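Local coordinates for protein L-isoleucine-4-hydroxylase (Bacillus thuringiensis, PDB 6LNH) that catalyses the iron- and 2-oxoglutarate-dependent hydroxylation of L-isoleucine to (4S)-4-hydroxy-L-isoleucine and also oxidises several related aliphatic and sulfur-containing amino acids, at residues P166-K171 with D192-N197; S162-I167 with H223-L228; V23-F26 with F31-I34. All coordinates share one frame; numbering follows the deposited sequence.

In the fold
Along the chain, contact 3 closes first, where helix 19-29 is followed by strand 31-34, an outermost strand of the seven-stranded antiparallel sheet; contacts 1 and 2 follow, both starting from the loop between strands 145-156 and 176-184. Their centres lie about 8 Å apart and both reach the small three-stranded sheet, in which strands 189-196 and 222-229 are neighbours. The backbone of His170 in contact 1 is hydrogen-bonded to that of His223 in contact 2, and both residues bind the iron. Contact 3, centred about 17 Å from contact 1 and 22 Å from contact 2, meets contact 1 where Phe31 packs on Ile195. Two contacts thus frame the metal; the third lies away from it.

Contact 1: residues P166-K171 with D192-N197; sequences PIWLHK and DNLIAN. With FE (Fe (III) ion), chain M.
The iron-binding loop of this 2-oxoglutarate dioxygenase lies against strand 189-196 through two consecutive side chains, with Trp168 reaching Leu194 and Leu169 reaching Ala196. Every touch between the segments is apolar, and no hydrogen bond joins them. The benzo end of the indole makes the tighter of the two contacts: Trp168 CH2 approaches Leu194 CD1 to 3.4 Å, and the adjoining Trp168 CZ3 lies 3.7 Å from the same methyl. The two side chains cross at about a right angle, with CG of Trp168 anti to the backbone nitrogen (chi1 -168°), an orientation that carries the distal ring atoms across to the strand. Leu169 grips Ala196 with both branches, CD2 at 3.8 Å and CD1 at 3.9 Å from Ala196 CB. It also covers one face of the indole, its CG standing 3.6 Å above the ring plane and offset toward the rim. Trp168 of the second subunit stacks on this tryptophan, so the apolar patch continues across the interface with that subunit.

His170 ND1 donates to Trp168 O over 2.8 Å with an N-H...O angle of 175°, and the oxygen lies in the imidazole plane. This nearly straight bond would restrain rotation of the ring and direct NE2 to the iron, 2.4 Å away, where two waters also bind. With Asp172 and His223 completing the protein ligands, the loop supplies the first two members of the His-X-Asp...His facial triad typical of iron dioxygenases with a cupin-type double-stranded beta-helix.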
ATOM      1  N   PRO C 166      27.770   3.948   2.370  1.00 63.69           N
ATOM      2  CA  PRO C 166      27.672   3.585   0.946  1.00 65.65           C
ATOM      3  C   PRO C 166      26.234   3.436   0.420  1.00 57.26           C
ATOM      4  O   PRO C 166      25.358   3.093   1.182  1.00 59.14           O
ATOM      5  CB  PRO C 166      28.408   2.241   0.890  1.00 64.32           C
ATOM      6  CG  PRO C 166      28.107   1.614   2.226  1.00 67.58           C
ATOM      7  CD  PRO C 166      28.056   2.774   3.197  1.00 70.79           C
ATOM      8  N   ILE C 167      26.050   3.735  -0.868  1.00 51.71           N
ATOM      9  CA  ILE C 167      24.711   3.741  -1.527  1.00 51.33           C
ATOM     10  C   ILE C 167      24.231   2.319  -1.839  1.00 42.02           C
ATOM     11  O   ILE C 167      23.011   2.142  -1.956  1.00 51.37           O
ATOM     12  CB  ILE C 167      24.759   4.623  -2.792  1.00 47.93           C
ATOM     13  CG1 ILE C 167      23.382   5.168  -3.171  1.00 45.49           C
ATOM     14  CG2 ILE C 167      25.413   3.886  -3.947  1.00 47.54           C
ATOM     15  CD1 ILE C 167      23.441   6.418  -4.012  1.00 47.45           C
ATOM     16  N   TRP C 168      25.137   1.346  -1.945  1.00 42.64           N
ATOM     17  CA  TRP C 168      24.717  -0.016  -2.311  1.00 34.76           C
ATOM     18  C   TRP C 168      25.239  -1.075  -1.331  1.00 36.16           C
ATOM     19  O   TRP C 168      25.455  -0.772  -0.155  1.00 40.32           O
ATOM     20  CB  TRP C 168      25.153  -0.321  -3.753  1.00 37.61           C
ATOM     21  CG  TRP C 168      24.557  -1.569  -4.415  1.00 39.35           C
ATOM     22  CD1 TRP C 168      25.249  -2.548  -5.069  1.00 39.09           C
ATOM     23  CD2 TRP C 168      23.171  -1.944  -4.492  1.00 40.18           C
ATOM     24  NE1 TRP C 168      24.388  -3.507  -5.544  1.00 38.68           N
ATOM     25  CE2 TRP C 168      23.107  -3.161  -5.203  1.00 39.91           C
ATOM     26  CE3 TRP C 168      21.981  -1.374  -4.027  1.00 41.26           C
ATOM     27  CZ2 TRP C 168      21.907  -3.814  -5.456  1.00 40.67           C
ATOM     28  CZ3 TRP C 168      20.788  -2.029  -4.284  1.00 41.97           C
ATOM     29  CH2 TRP C 168      20.762  -3.233  -4.994  1.00 41.41           C
ATOM     30  N   LEU C 169      25.401  -2.321  -1.792  1.00 34.04           N
ATOM     31  CA  LEU C 169      25.750  -3.444  -0.922  1.00 34.63           C
ATOM     32  C   LEU C 169      27.048  -3.177  -0.168  1.00 41.67           C
ATOM     33  O   LEU C 169      27.978  -2.563  -0.704  1.00 39.02           O
ATOM     34  CB  LEU C 169      25.874  -4.732  -1.744  1.00 34.14           C
ATOM     35  CG  LEU C 169      24.578  -5.256  -2.353  1.00 44.95           C
ATOM     36  CD1 LEU C 169      24.921  -6.307  -3.381  1.00 37.15           C
ATOM     37  CD2 LEU C 169      23.665  -5.813  -1.261  1.00 34.93           C
ATOM     38  N   HIS C 170      27.104  -3.637   1.084  1.00 41.09           N
ATOM     39  CA  HIS C 170      28.225  -3.303   1.956  1.00 40.02           C
ATOM     40  C   HIS C 170      28.170  -4.151   3.221  1.00 41.91           C
ATOM     41  O   HIS C 170      27.206  -4.882   3.474  1.00 38.70           O
ATOM     42  CB  HIS C 170      28.206  -1.849   2.335  1.00 42.75           C
ATOM     43  CG  HIS C 170      27.015  -1.462   3.147  1.00 43.93           C
ATOM     44  ND1 HIS C 170      25.836  -1.016   2.587  1.00 47.17           N
ATOM     45  CD2 HIS C 170      26.826  -1.464   4.484  1.00 40.95           C
ATOM     46  CE1 HIS C 170      24.960  -0.790   3.548  1.00 43.29           C
ATOM     47  NE2 HIS C 170      25.534  -1.066   4.706  1.00 51.74           N
ATOM     48  N   LYS C 171      29.224  -4.014   4.024  1.00 40.40           N
ATOM     49  CA  LYS C 171      29.294  -4.533   5.379  1.00 37.18           C
ATOM     50  C   LYS C 171      29.544  -3.363   6.315  1.00 35.95           C
ATOM     51  O   LYS C 171      30.293  -2.438   5.983  1.00 36.41           O
ATOM     52  CB  LYS C 171      30.392  -5.576   5.500  1.00 34.47           C
ATOM     53  CG  LYS C 171      30.172  -6.732   4.558  1.00 40.85           C
ATOM     54  CD  LYS C 171      31.252  -7.778   4.677  1.00 41.53           C
ATOM     55  CE  LYS C 171      31.001  -8.923   3.705  1.00 41.06           C
ATOM     56  NZ  LYS C 171      32.077  -9.952   3.754  1.00 42.36           N
ATOM     57  N   ASP C 192      13.790  -0.663   1.538  1.00 28.40           N
ATOM     58  CA  ASP C 192      13.820  -2.108   1.706  1.00 31.96           C
ATOM     59  C   ASP C 192      15.245  -2.587   1.955  1.00 39.02           C
ATOM     60  O   ASP C 192      16.216  -1.997   1.472  1.00 35.88           O
ATOM     61  CB  ASP C 192      13.256  -2.806   0.468  1.00 35.34           C
ATOM     62  CG  ASP C 192      12.016  -2.122  -0.080  1.00 42.53           C
ATOM     63  OD1 ASP C 192      11.080  -1.857   0.706  1.00 41.91           O
ATOM     64  OD2 ASP C 192      11.978  -1.851  -1.297  1.00 44.51           O
ATOM     65  N   ASN C 193      15.364  -3.665   2.722  1.00 39.25           N
ATOM     66  CA  ASN C 193      16.656  -4.232   3.080  1.00 37.19           C
ATOM     67  C   ASN C 193      16.967  -5.422   2.183  1.00 37.27           C
ATOM     68  O   ASN C 193      16.103  -6.273   1.948  1.00 35.87           O
ATOM     69  CB  ASN C 193      16.670  -4.651   4.550  1.00 38.28           C
ATOM     70  CG  ASN C 193      16.469  -3.479   5.489  1.00 37.22           C
ATOM     71  OD1 ASN C 193      15.371  -3.258   5.998  1.00 39.13           O
ATOM     72  ND2 ASN C 193      17.532  -2.713   5.718  1.00 40.70           N
ATOM     73  N   LEU C 194      18.196  -5.470   1.679  1.00 37.25           N
ATOM     74  CA  LEU C 194      18.659  -6.537   0.804  1.00 36.81           C
ATOM     75  C   LEU C 194      19.780  -7.309   1.483  1.00 39.30           C
ATOM     76  O   LEU C 194      20.615  -6.723   2.176  1.00 38.29           O
ATOM     77  CB  LEU C 194      19.150  -5.981  -0.533  1.00 35.64           C
ATOM     78  CG  LEU C 194      18.172  -5.045  -1.240  1.00 38.85           C
ATOM     79  CD1 LEU C 194      18.779  -4.521  -2.522  1.00 38.91           C
ATOM     80  CD2 LEU C 194      16.858  -5.755  -1.519  1.00 33.91           C
ATOM     81  N   ILE C 195      19.794  -8.625   1.285  1.00 42.50           N
ATOM     82  CA  ILE C 195      20.871  -9.488   1.755  1.00 42.27           C
ATOM     83  C   ILE C 195      21.514 -10.153   0.549  1.00 40.72           C
ATOM     84  O   ILE C 195      20.815 -10.713  -0.306  1.00 44.14           O
ATOM     85  CB  ILE C 195      20.374 -10.548   2.754  1.00 42.05           C
ATOM     86  CG1 ILE C 195      19.579  -9.894   3.884  1.00 37.80           C
ATOM     87  CG2 ILE C 195      21.554 -11.333   3.319  1.00 45.40           C
ATOM     88  CD1 ILE C 195      20.389  -8.933   4.724  1.00 43.76           C
ATOM     89  N   ALA C 196      22.839 -10.087   0.481  1.00 43.32           N
ATOM     90  CA  ALA C 196      23.591 -10.684  -0.611  1.00 45.45           C
ATOM     91  C   ALA C 196      24.796 -11.414  -0.042  1.00 45.98           C
ATOM     92  O   ALA C 196      25.608 -10.811   0.665  1.00 44.81           O
ATOM     93  CB  ALA C 196      24.045  -9.611  -1.605  1.00 45.52           C
ATOM     94  N   ASN C 197      24.926 -12.702  -0.370  1.00 50.99           N
ATOM     95  CA  ASN C 197      26.142 -13.424  -0.007  1.00 57.30           C
ATOM     96  C   ASN C 197      27.342 -12.865  -0.752  1.00 53.86           C
ATOM     97  O   ASN C 197      28.453 -12.817  -0.211  1.00 53.98           O
ATOM     98  CB  ASN C 197      25.980 -14.918  -0.286  1.00 57.64           C
ATOM     99  CG  ASN C 197      24.775 -15.514   0.413  1.00 63.84           C
ATOM    100  OD1 ASN C 197      24.168 -14.879   1.275  1.00 65.18           O
ATOM    101  ND2 ASN C 197      24.429 -16.745   0.054  1.00 70.72           N
TER
HETATM  102 FE    FE M 301      24.283  -0.302   6.612  1.00 42.60          FE
HETATM  103  O   HOH W   1      23.246  -1.014   8.551  1.00 37.76           O
HETATM  104  O   HOH W   2      24.037   1.781   7.770  1.00 47.83           O

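Contact 2: residues S162-I167 with H223-L228; sequences SFSSPI and HAVTPL. With FE (Fe (III) ion), chain M.
The backbones of Ser162 and Leu228 are hydrogen-bonded to each other across the contact, while the flat group of the site, the imidazole of His223, stands at the earlier end of strand 222-229. Phe217 stacks with that imidazole, the ring of His170 meets it edge-to-face, and the iron lies at its edge in the ring plane, bound by NE2 at 2.6 Å, a rather long coordination distance.

The pairing of the segments is a single antiparallel bridge of the hydrogen-bonded kind. Ser162 N donates to Leu228 O over 2.9 Å at an N-H...O angle of 173°, and Leu228 N returns the bond to Ser162 O over 3.0 Å at 165°. Beside the bridge, Ser162 CB and Leu228 CB stand 4.1 Å apart, while Pro227 CB comes to 3.6 Å from Ser162 O. The hydroxyl of Ser162, placed anti to the backbone nitrogen (chi1 175°), takes its partner elsewhere, at Cys67 O.

Beyond this point the loop touches the strand more lightly. Ser164 OG meets Val225 CG1 at 4.1 Å and makes a weak bond of 3.5 Å to Pro166 O, across the turn that contains the cis peptide preceding that proline. Pro227 and Thr226 also pack on the second subunit.

Taken together, the geometry implies distinct roles along the strand: at Leu228 two nearly straight backbone bonds of ordinary length tie the loop to it, whereas at His223 it offers NE2 to the iron.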
ATOM      1  N   SER C 162      16.197  10.118  -0.489  1.00 42.68           N
ATOM      2  CA  SER C 162      17.173   9.984   0.580  1.00 46.24           C
ATOM      3  C   SER C 162      18.036   8.772   0.286  1.00 47.78           C
ATOM      4  O   SER C 162      17.515   7.678   0.037  1.00 46.23           O
ATOM      5  CB  SER C 162      16.480   9.829   1.932  1.00 42.79           C
ATOM      6  OG  SER C 162      17.416   9.586   2.965  1.00 41.43           O
ATOM      7  N   PHE C 163      19.354   8.980   0.252  1.00 51.64           N
ATOM      8  CA  PHE C 163      20.316   7.881  -0.023  1.00 55.12           C
ATOM      9  C   PHE C 163      21.447   7.936   1.008  1.00 59.53           C
ATOM     10  O   PHE C 163      21.725   9.024   1.544  1.00 61.70           O
ATOM     11  CB  PHE C 163      20.815   7.933  -1.469  1.00 48.92           C
ATOM     12  CG  PHE C 163      21.395   9.257  -1.890  1.00 47.64           C
ATOM     13  CD1 PHE C 163      20.575  10.283  -2.323  1.00 45.75           C
ATOM     14  CD2 PHE C 163      22.761   9.478  -1.854  1.00 49.22           C
ATOM     15  CE1 PHE C 163      21.108  11.502  -2.709  1.00 44.11           C
ATOM     16  CE2 PHE C 163      23.293  10.695  -2.241  1.00 47.07           C
ATOM     17  CZ  PHE C 163      22.466  11.705  -2.667  1.00 42.62           C
ATOM     18  N   SER C 164      22.082   6.789   1.257  1.00 59.76           N
ATOM     19  CA  SER C 164      23.153   6.683   2.280  1.00 64.22           C
ATOM     20  C   SER C 164      24.537   6.599   1.633  1.00 61.70           C
ATOM     21  O   SER C 164      24.627   6.683   0.399  1.00 61.17           O
ATOM     22  CB  SER C 164      22.903   5.486   3.151  1.00 66.18           C
ATOM     23  OG  SER C 164      22.381   4.417   2.377  1.00 68.90           O
ATOM     24  N   SER C 165      25.569   6.451   2.468  1.00 61.04           N
ATOM     25  CA  SER C 165      26.976   6.312   2.012  1.00 64.28           C
ATOM     26  C   SER C 165      27.643   5.212   2.843  1.00 65.74           C
ATOM     27  O   SER C 165      28.010   5.514   3.988  1.00 66.36           O
ATOM     28  CB  SER C 165      27.723   7.606   2.106  1.00 66.69           C
ATOM     29  OG  SER C 165      28.713   7.676   1.094  1.00 77.49           O
ATOM     30  N   PRO C 166      27.770   3.948   2.370  1.00 63.69           N
ATOM     31  CA  PRO C 166      27.672   3.585   0.946  1.00 65.65           C
ATOM     32  C   PRO C 166      26.234   3.436   0.420  1.00 57.26           C
ATOM     33  O   PRO C 166      25.358   3.093   1.182  1.00 59.14           O
ATOM     34  CB  PRO C 166      28.408   2.241   0.890  1.00 64.32           C
ATOM     35  CG  PRO C 166      28.107   1.614   2.226  1.00 67.58           C
ATOM     36  CD  PRO C 166      28.056   2.774   3.197  1.00 70.79           C
ATOM     37  N   ILE C 167      26.050   3.735  -0.868  1.00 51.71           N
ATOM     38  CA  ILE C 167      24.711   3.741  -1.527  1.00 51.33           C
ATOM     39  C   ILE C 167      24.231   2.319  -1.839  1.00 42.02           C
ATOM     40  O   ILE C 167      23.011   2.142  -1.956  1.00 51.37           O
ATOM     41  CB  ILE C 167      24.759   4.623  -2.792  1.00 47.93           C
ATOM     42  CG1 ILE C 167      23.382   5.168  -3.171  1.00 45.49           C
ATOM     43  CG2 ILE C 167      25.413   3.886  -3.947  1.00 47.54           C
ATOM     44  CD1 ILE C 167      23.441   6.418  -4.012  1.00 47.45           C
ATOM     45  N   HIS C 223      24.827  -6.363   2.928  1.00 33.34           N
ATOM     46  CA  HIS C 223      23.466  -5.869   3.013  1.00 37.48           C
ATOM     47  C   HIS C 223      23.413  -4.487   2.387  1.00 37.73           C
ATOM     48  O   HIS C 223      24.440  -3.863   2.108  1.00 38.28           O
ATOM     49  CB  HIS C 223      22.957  -5.835   4.463  1.00 39.54           C
ATOM     50  CG  HIS C 223      23.545  -4.733   5.287  1.00 39.47           C
ATOM     51  ND1 HIS C 223      24.596  -4.932   6.155  1.00 42.29           N
ATOM     52  CD2 HIS C 223      23.233  -3.417   5.370  1.00 36.15           C
ATOM     53  CE1 HIS C 223      24.903  -3.789   6.743  1.00 41.81           C
ATOM     54  NE2 HIS C 223      24.092  -2.854   6.283  1.00 39.11           N
ATOM     55  N   ALA C 224      22.192  -4.016   2.168  1.00 36.40           N
ATOM     56  CA  ALA C 224      21.965  -2.668   1.680  1.00 33.85           C
ATOM     57  C   ALA C 224      20.551  -2.274   2.064  1.00 35.65           C
ATOM     58  O   ALA C 224      19.717  -3.124   2.389  1.00 30.61           O
ATOM     59  CB  ALA C 224      22.171  -2.567   0.165  1.00 34.65           C
ATOM     60  N   VAL C 225      20.287  -0.977   2.016  1.00 34.13           N
ATOM     61  CA  VAL C 225      18.936  -0.457   2.166  1.00 35.73           C
ATOM     62  C   VAL C 225      18.628   0.392   0.939  1.00 34.15           C
ATOM     63  O   VAL C 225      19.386   1.307   0.594  1.00 39.17           O
ATOM     64  CB  VAL C 225      18.750   0.320   3.483  1.00 34.76           C
ATOM     65  CG1 VAL C 225      19.668   1.532   3.572  1.00 37.65           C
ATOM     66  CG2 VAL C 225      17.292   0.715   3.663  1.00 33.32           C
ATOM     67  N   THR C 226      17.541   0.048   0.260  1.00 35.97           N
ATOM     68  CA  THR C 226      17.097   0.760  -0.925  1.00 35.94           C
ATOM     69  C   THR C 226      16.825   2.230  -0.591  1.00 33.95           C
ATOM     70  O   THR C 226      16.448   2.555   0.540  1.00 35.33           O
ATOM     71  CB  THR C 226      15.852   0.048  -1.471  1.00 41.27           C
ATOM     72  OG1 THR C 226      16.245  -1.184  -2.095  1.00 45.30           O
ATOM     73  CG2 THR C 226      15.045   0.896  -2.447  1.00 47.03           C
ATOM     74  N   PRO C 227      17.044   3.144  -1.542  1.00 35.02           N
ATOM     75  CA  PRO C 227      16.764   4.561  -1.284  1.00 37.45           C
ATOM     76  C   PRO C 227      15.318   4.789  -0.866  1.00 35.56           C
ATOM     77  O   PRO C 227      14.419   4.007  -1.174  1.00 34.18           O
ATOM     78  CB  PRO C 227      17.068   5.236  -2.628  1.00 34.52           C
ATOM     79  CG  PRO C 227      18.042   4.321  -3.283  1.00 40.13           C
ATOM     80  CD  PRO C 227      17.609   2.941  -2.890  1.00 32.19           C
ATOM     81  N   LEU C 228      15.106   5.887  -0.148  1.00 36.35           N
ATOM     82  CA  LEU C 228      13.782   6.279   0.316  1.00 39.53           C
ATOM     83  C   LEU C 228      13.240   7.391  -0.572  1.00 36.81           C
ATOM     84  O   LEU C 228      13.928   8.388  -0.814  1.00 40.11           O
ATOM     85  CB  LEU C 228      13.833   6.746   1.772  1.00 35.39           C
ATOM     86  CG  LEU C 228      12.479   6.906   2.463  1.00 37.16           C
ATOM     87  CD1 LEU C 228      11.862   5.545   2.737  1.00 35.58           C
ATOM     88  CD2 LEU C 228      12.615   7.706   3.749  1.00 38.84           C
TER
HETATM   89 FE    FE M 301      24.283  -0.302   6.612  1.00 42.60          FE
HETATM   90  O   HOH W   1      23.246  -1.014   8.551  1.00 37.76           O
HETATM   91  O   HOH W   2      24.037   1.781   7.770  1.00 47.83           O

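Contact 3: residues V23-F26 with F31-I34; sequences VHEF and FLEI
Phe26 and Leu32 form the centre of a short-range helix-to-strand contact, made where helix 19-29 gives way to strand 31-34 at the edge of the large antiparallel sheet. The touching side chains are apolar at Phe26 and Leu32, and the phenyl ring also meets strand backbone. Phe26 CB lies 3.9 Å from Leu32 CB, so the two side chains meet at their bases rather than at their ends. The phenyl ring then runs alongside the first residues of the strand. Its CD1 comes to 3.7 Å from Phe31 N and 3.8 Å from Phe31 CA, and the carbonyl carbon of Phe31 lies at the ring edge in its plane. Leu32 N also sits at that edge. With CG anti to the backbone nitrogen (chi1 166°), the ring is carried against strand backbone instead of against the side chain of Phe31, whose CB points away from the helix.

Glu25 adds a second touch nearer the surface. Its extended chain crosses Leu32 at about a right angle, bringing Glu25 CD to 4.0 Å from Leu32 CD2, a contact of the aliphatic leucine with the carboxylate carbon. The charge is met elsewhere, by a salt bridge from OE2 to Lys29 farther along the same helix. No hydrogen bond links the two segments: Phe26 O and Phe31 N remain 3.7 Å apart.

The strand owes its sheet pairing to its other neighbour, strand 214-218, through backbone bonds of Leu32 with Val216 and Ile34 with Thr214. Phe26 and Leu32 both pack on Val216, Phe31 reaches strand 204-206, and Val23 and Ile34 lean on helix 120-134.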
ATOM      1  N   VAL C  23      19.977 -17.553  17.659  1.00 61.03           N
ATOM      2  CA  VAL C  23      21.425 -17.210  17.531  1.00 56.63           C
ATOM      3  C   VAL C  23      22.087 -18.190  16.556  1.00 58.30           C
ATOM      4  O   VAL C  23      22.961 -17.754  15.791  1.00 54.72           O
ATOM      5  CB  VAL C  23      22.130 -17.205  18.900  1.00 55.13           C
ATOM      6  CG1 VAL C  23      23.619 -17.478  18.768  1.00 56.11           C
ATOM      7  CG2 VAL C  23      21.890 -15.903  19.647  1.00 52.50           C
ATOM      8  N   HIS C  24      21.683 -19.462  16.594  1.00 60.61           N
ATOM      9  CA  HIS C  24      22.255 -20.486  15.680  1.00 63.01           C
ATOM     10  C   HIS C  24      21.898 -20.133  14.233  1.00 59.63           C
ATOM     11  O   HIS C  24      22.786 -20.239  13.372  1.00 61.00           O
ATOM     12  CB  HIS C  24      21.789 -21.893  16.073  1.00 66.90           C
ATOM     13  CG  HIS C  24      22.365 -22.968  15.214  1.00 76.24           C
ATOM     14  ND1 HIS C  24      22.527 -22.813  13.853  1.00 81.11           N
ATOM     15  CD2 HIS C  24      22.818 -24.205  15.511  1.00 80.37           C
ATOM     16  CE1 HIS C  24      23.053 -23.910  13.347  1.00 83.10           C
ATOM     17  NE2 HIS C  24      23.242 -24.780  14.345  1.00 80.54           N
ATOM     18  N   GLU C  25      20.650 -19.727  13.982  1.00 56.63           N
ATOM     19  CA  GLU C  25      20.255 -19.364  12.623  1.00 58.06           C
ATOM     20  C   GLU C  25      21.019 -18.141  12.135  1.00 54.01           C
ATOM     21  O   GLU C  25      21.486 -18.106  10.990  1.00 52.92           O
ATOM     22  CB  GLU C  25      18.747 -19.116  12.544  1.00 55.38           C
ATOM     23  CG  GLU C  25      18.268 -18.859  11.119  1.00 62.81           C
ATOM     24  CD  GLU C  25      16.757 -18.827  10.986  1.00 70.15           C
ATOM     25  OE1 GLU C  25      16.058 -18.978  12.011  1.00 67.45           O
ATOM     26  OE2 GLU C  25      16.269 -18.655   9.848  1.00 70.64           O
ATOM     27  N   PHE C  26      21.148 -17.125  12.989  1.00 53.25           N
ATOM     28  CA  PHE C  26      21.896 -15.929  12.619  1.00 52.87           C
ATOM     29  C   PHE C  26      23.341 -16.268  12.273  1.00 52.34           C
ATOM     30  O   PHE C  26      23.897 -15.738  11.304  1.00 52.86           O
ATOM     31  CB  PHE C  26      21.838 -14.909  13.758  1.00 50.83           C
ATOM     32  CG  PHE C  26      22.835 -13.792  13.631  1.00 48.38           C
ATOM     33  CD1 PHE C  26      22.713 -12.846  12.628  1.00 46.71           C
ATOM     34  CD2 PHE C  26      23.890 -13.683  14.522  1.00 45.86           C
ATOM     35  CE1 PHE C  26      23.625 -11.810  12.513  1.00 45.91           C
ATOM     36  CE2 PHE C  26      24.805 -12.654  14.412  1.00 42.29           C
ATOM     37  CZ  PHE C  26      24.674 -11.716  13.408  1.00 39.05           C
ATOM     38  N   PHE C  31      22.395 -13.291   8.956  1.00 39.09           N
ATOM     39  CA  PHE C  31      21.328 -12.281   9.165  1.00 40.82           C
ATOM     40  C   PHE C  31      20.141 -12.970   9.838  1.00 43.22           C
ATOM     41  O   PHE C  31      20.073 -14.208   9.810  1.00 44.43           O
ATOM     42  CB  PHE C  31      20.936 -11.628   7.838  1.00 43.85           C
ATOM     43  CG  PHE C  31      20.113 -12.506   6.931  1.00 40.98           C
ATOM     44  CD1 PHE C  31      20.721 -13.419   6.087  1.00 44.26           C
ATOM     45  CD2 PHE C  31      18.732 -12.426   6.929  1.00 43.27           C
ATOM     46  CE1 PHE C  31      19.964 -14.228   5.255  1.00 45.96           C
ATOM     47  CE2 PHE C  31      17.977 -13.237   6.097  1.00 47.94           C
ATOM     48  CZ  PHE C  31      18.595 -14.134   5.261  1.00 45.41           C
ATOM     49  N   LEU C  32      19.236 -12.186  10.417  1.00 40.06           N
ATOM     50  CA  LEU C  32      18.074 -12.786  11.115  1.00 44.99           C
ATOM     51  C   LEU C  32      16.964 -11.743  11.248  1.00 47.64           C
ATOM     52  O   LEU C  32      17.235 -10.664  11.791  1.00 44.80           O
ATOM     53  CB  LEU C  32      18.544 -13.255  12.494  1.00 44.41           C
ATOM     54  CG  LEU C  32      17.680 -14.318  13.166  1.00 46.17           C
ATOM     55  CD1 LEU C  32      16.900 -13.723  14.323  1.00 53.14           C
ATOM     56  CD2 LEU C  32      16.739 -14.967  12.169  1.00 46.38           C
ATOM     57  N   GLU C  33      15.771 -12.062  10.745  1.00 48.50           N
ATOM     58  CA  GLU C  33      14.611 -11.147  10.882  1.00 48.94           C
ATOM     59  C   GLU C  33      13.914 -11.491  12.199  1.00 45.73           C
ATOM     60  O   GLU C  33      13.736 -12.687  12.474  1.00 38.22           O
ATOM     61  CB  GLU C  33      13.654 -11.289   9.698  1.00 50.81           C
ATOM     62  CG  GLU C  33      14.358 -11.528   8.377  1.00 57.46           C
ATOM     63  CD  GLU C  33      13.477 -12.129   7.297  1.00 67.26           C
ATOM     64  OE1 GLU C  33      13.886 -13.147   6.703  1.00 73.90           O
ATOM     65  OE2 GLU C  33      12.384 -11.579   7.056  1.00 73.48           O
ATOM     66  N   ILE C  34      13.567 -10.478  12.989  1.00 44.10           N
ATOM     67  CA  ILE C  34      12.889 -10.718  14.295  1.00 43.17           C
ATOM     68  C   ILE C  34      11.564  -9.957  14.296  1.00 44.05           C
ATOM     69  O   ILE C  34      11.555  -8.793  13.865  1.00 41.60           O
ATOM     70  CB  ILE C  34      13.795 -10.285  15.463  1.00 43.37           C
ATOM     71  CG1 ILE C  34      15.081 -11.112  15.518  1.00 43.64           C
ATOM     72  CG2 ILE C  34      13.037 -10.339  16.777  1.00 44.99           C
ATOM     73  CD1 ILE C  34      16.127 -10.554  16.449  1.00 38.64           C
TER